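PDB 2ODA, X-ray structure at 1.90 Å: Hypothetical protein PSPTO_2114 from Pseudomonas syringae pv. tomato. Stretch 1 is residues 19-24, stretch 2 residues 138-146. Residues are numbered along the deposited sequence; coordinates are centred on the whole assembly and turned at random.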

# COMPACT_ATOMS: atom_id res chain seq x y z
N ASP B 19 20.95 -18.06 -1.07
CA ASP B 19 20.46 -19.19 -0.26
C ASP B 19 19.45 -20.09 -0.99
O ASP B 19 18.31 -20.30 -0.53
CB ASP B 19 19.92 -18.69 1.11
CG ASP B 19 19.60 -19.85 2.05
OD1 ASP B 19 20.17 -20.94 1.86
OD2 ASP B 19 18.79 -19.66 2.96
N PHE B 20 19.86 -20.59 -2.15
CA PHE B 20 19.01 -21.49 -2.94
C PHE B 20 18.48 -22.62 -2.04
O PHE B 20 19.27 -23.28 -1.35
CB PHE B 20 19.85 -22.07 -4.08
CG PHE B 20 19.08 -22.91 -5.07
CD1 PHE B 20 18.65 -22.36 -6.28
CD2 PHE B 20 18.82 -24.25 -4.81
CE1 PHE B 20 17.98 -23.14 -7.23
CE2 PHE B 20 18.10 -25.05 -5.75
CZ PHE B 20 17.68 -24.47 -6.96
N GLY B 21 17.16 -22.82 -2.06
CA GLY B 21 16.54 -23.83 -1.21
C GLY B 21 16.28 -23.44 0.24
O GLY B 21 15.94 -24.30 1.05
N ALA B 22 16.42 -22.14 0.55
CA ALA B 22 16.11 -21.56 1.88
C ALA B 22 16.78 -22.34 3.01
O ALA B 22 16.13 -22.69 4.01
CB ALA B 22 14.57 -21.47 2.12
N GLN B 23 18.06 -22.61 2.84
CA GLN B 23 18.79 -23.47 3.80
C GLN B 23 19.13 -22.77 5.10
O GLN B 23 19.40 -23.45 6.11
CB GLN B 23 20.03 -24.06 3.12
CG GLN B 23 19.63 -24.94 1.93
CD GLN B 23 18.98 -26.22 2.42
OE1 GLN B 23 19.66 -27.10 2.93
NE2 GLN B 23 17.64 -26.31 2.30
N ALA B 24 19.12 -21.44 5.10
CA ALA B 24 19.36 -20.69 6.36
C ALA B 24 18.34 -21.07 7.45
O ALA B 24 18.62 -20.94 8.66
CB ALA B 24 19.34 -19.18 6.12
N CYS B 138 10.38 -25.89 -3.03
CA CYS B 138 11.39 -26.85 -3.48
C CYS B 138 12.30 -27.26 -2.30
O CYS B 138 12.46 -28.45 -2.03
CB CYS B 138 12.19 -26.26 -4.65
SG CYS B 138 11.13 -25.77 -6.06
N GLY B 139 12.88 -26.29 -1.61
CA GLY B 139 13.58 -26.53 -0.36
C GLY B 139 14.80 -27.43 -0.48
O GLY B 139 15.16 -28.11 0.48
N LEU B 140 15.45 -27.44 -1.64
CA LEU B 140 16.64 -28.26 -1.80
C LEU B 140 17.88 -27.40 -2.00
O LEU B 140 17.85 -26.40 -2.75
CB LEU B 140 16.47 -29.25 -2.95
CG LEU B 140 15.35 -30.30 -2.86
CD1 LEU B 140 15.41 -31.17 -4.11
CD2 LEU B 140 15.56 -31.15 -1.63
N SER B 141 18.97 -27.78 -1.33
CA SER B 141 20.24 -27.10 -1.51
C SER B 141 20.69 -27.22 -2.96
O SER B 141 20.20 -28.12 -3.68
CB SER B 141 21.29 -27.71 -0.56
OG SER B 141 21.65 -29.02 -1.02
N PRO B 142 21.64 -26.36 -3.39
CA PRO B 142 22.21 -26.54 -4.73
C PRO B 142 22.68 -27.97 -5.00
O PRO B 142 22.36 -28.52 -6.05
CB PRO B 142 23.39 -25.56 -4.74
CG PRO B 142 22.93 -24.45 -3.79
CD PRO B 142 22.21 -25.18 -2.70
N SER B 143 23.38 -28.59 -4.04
CA SER B 143 23.86 -29.96 -4.25
C SER B 143 22.70 -30.97 -4.40
O SER B 143 22.74 -31.85 -5.28
CB SER B 143 24.85 -30.39 -3.16
OG SER B 143 24.24 -30.45 -1.88
N GLN B 144 21.66 -30.81 -3.58
CA GLN B 144 20.49 -31.69 -3.63
C GLN B 144 19.70 -31.49 -4.94
O GLN B 144 19.27 -32.48 -5.58
CB GLN B 144 19.57 -31.45 -2.43
CG GLN B 144 20.17 -31.89 -1.10
CD GLN B 144 19.31 -31.50 0.07
OE1 GLN B 144 18.75 -30.39 0.11
NE2 GLN B 144 19.18 -32.41 1.05
N TRP B 145 19.51 -30.23 -5.31
CA TRP B 145 18.85 -29.87 -6.57
C TRP B 145 19.61 -30.44 -7.76
O TRP B 145 19.00 -30.99 -8.69
CB TRP B 145 18.73 -28.35 -6.68
CG TRP B 145 17.91 -27.85 -7.87
CD1 TRP B 145 18.39 -27.25 -9.01
CD2 TRP B 145 16.48 -27.85 -7.99
NE1 TRP B 145 17.34 -26.90 -9.84
CE2 TRP B 145 16.16 -27.25 -9.23
CE3 TRP B 145 15.43 -28.32 -7.16
CZ2 TRP B 145 14.83 -27.11 -9.68
CZ3 TRP B 145 14.12 -28.18 -7.60
CH2 TRP B 145 13.83 -27.59 -8.85
N GLN B 146 20.93 -30.32 -7.73
CA GLN B 146 21.76 -30.82 -8.82
C GLN B 146 21.83 -32.35 -8.87
O GLN B 146 22.06 -32.90 -9.94
CB GLN B 146 23.16 -30.20 -8.75
CG GLN B 146 23.19 -28.75 -9.34
CD GLN B 146 24.22 -27.84 -8.68
OE1 GLN B 146 25.29 -28.28 -8.26
NE2 GLN B 146 23.91 -26.54 -8.61
O HOH W 1 14.64 -27.14 3.23

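The two stretches lie far apart in the chain and bury 337 Å² between them. No direct hydrogen bond crosses the contact. It rests on the ring of Phe 20, a close glycine-to-glycine approach and one bridging water.

Phe 20 has the largest area covered by the other stretch. Its CA-to-CB bond points toward stretch 2, and chi1 is t (-174°). With chi2 at 98°, the ring lies against the start of the helix. Phe 20 CE2 is 3.5 Å from Trp 145 CB, and Phe 20 CB is 3.9 Å from Pro 142 CG. The ring edge is directed at the face of Trp 145. The centroids of the Phe 20 ring and the Trp 145 five-membered ring are 4.8 Å apart, with planes at 62°. Trp 145 is also t at chi1 (-173°), with chi2 at -107°, which presents that face to Phe 20. Both aromatic residues are buried. Leu 140 O lies at the edge of the Phe 20 ring, near its plane, 3.1 Å from CD2.

Asp 19 to Ala 22 form a type II turn, closed by Ala 22 N to Asp 19 O at 2.9 Å. Gly 21 has phi/psi of 81/11. A CB here would be jammed against the carbonyl of Phe 20 and would clash with Leu 140 O, at 2.1 Å. Without one, Gly 21 CA makes a CA-H...O contact with Leu 140 O at 3.3 Å. Gly 139 CA makes another with Gly 21 O at 3.5 Å. Gly 139 also has positive phi, which favours glycine, but a CB there would point away from stretch 1.

Asp 19 does not touch stretch 2. Its side chain, t at chi1 (-171°), instead ties the turn to the residues that follow it in its own stretch: OD1 accepts from Gln 23 N at 2.9 Å, and OD2 from Ala 24 N at 2.8 Å.

Gln 23 is folded back, with chi1 and chi2 both m and chi3 at -73°. This brings NE2 to Gly 21 O for a 2.9 Å hydrogen bond. Gln 23 NE2 also donates a weak hydrogen bond to the O of water 1, at 3.2 Å. The same water donates to Gly 139 O at 3.0 Å, linking the stretches.

Ser 141 is the N-cap residue, with chi1 p (71°). Its N donates to Gln 144 OE1 at 3.0 Å. Gln 144 turns back to accept it, with chi1 m and chi2 t. Pro 142 suits the first helical turn, where its nitrogen needs no hydrogen. The CA-to-CB bond of Leu 140 points away from stretch 1; its carbonyl O makes the contact.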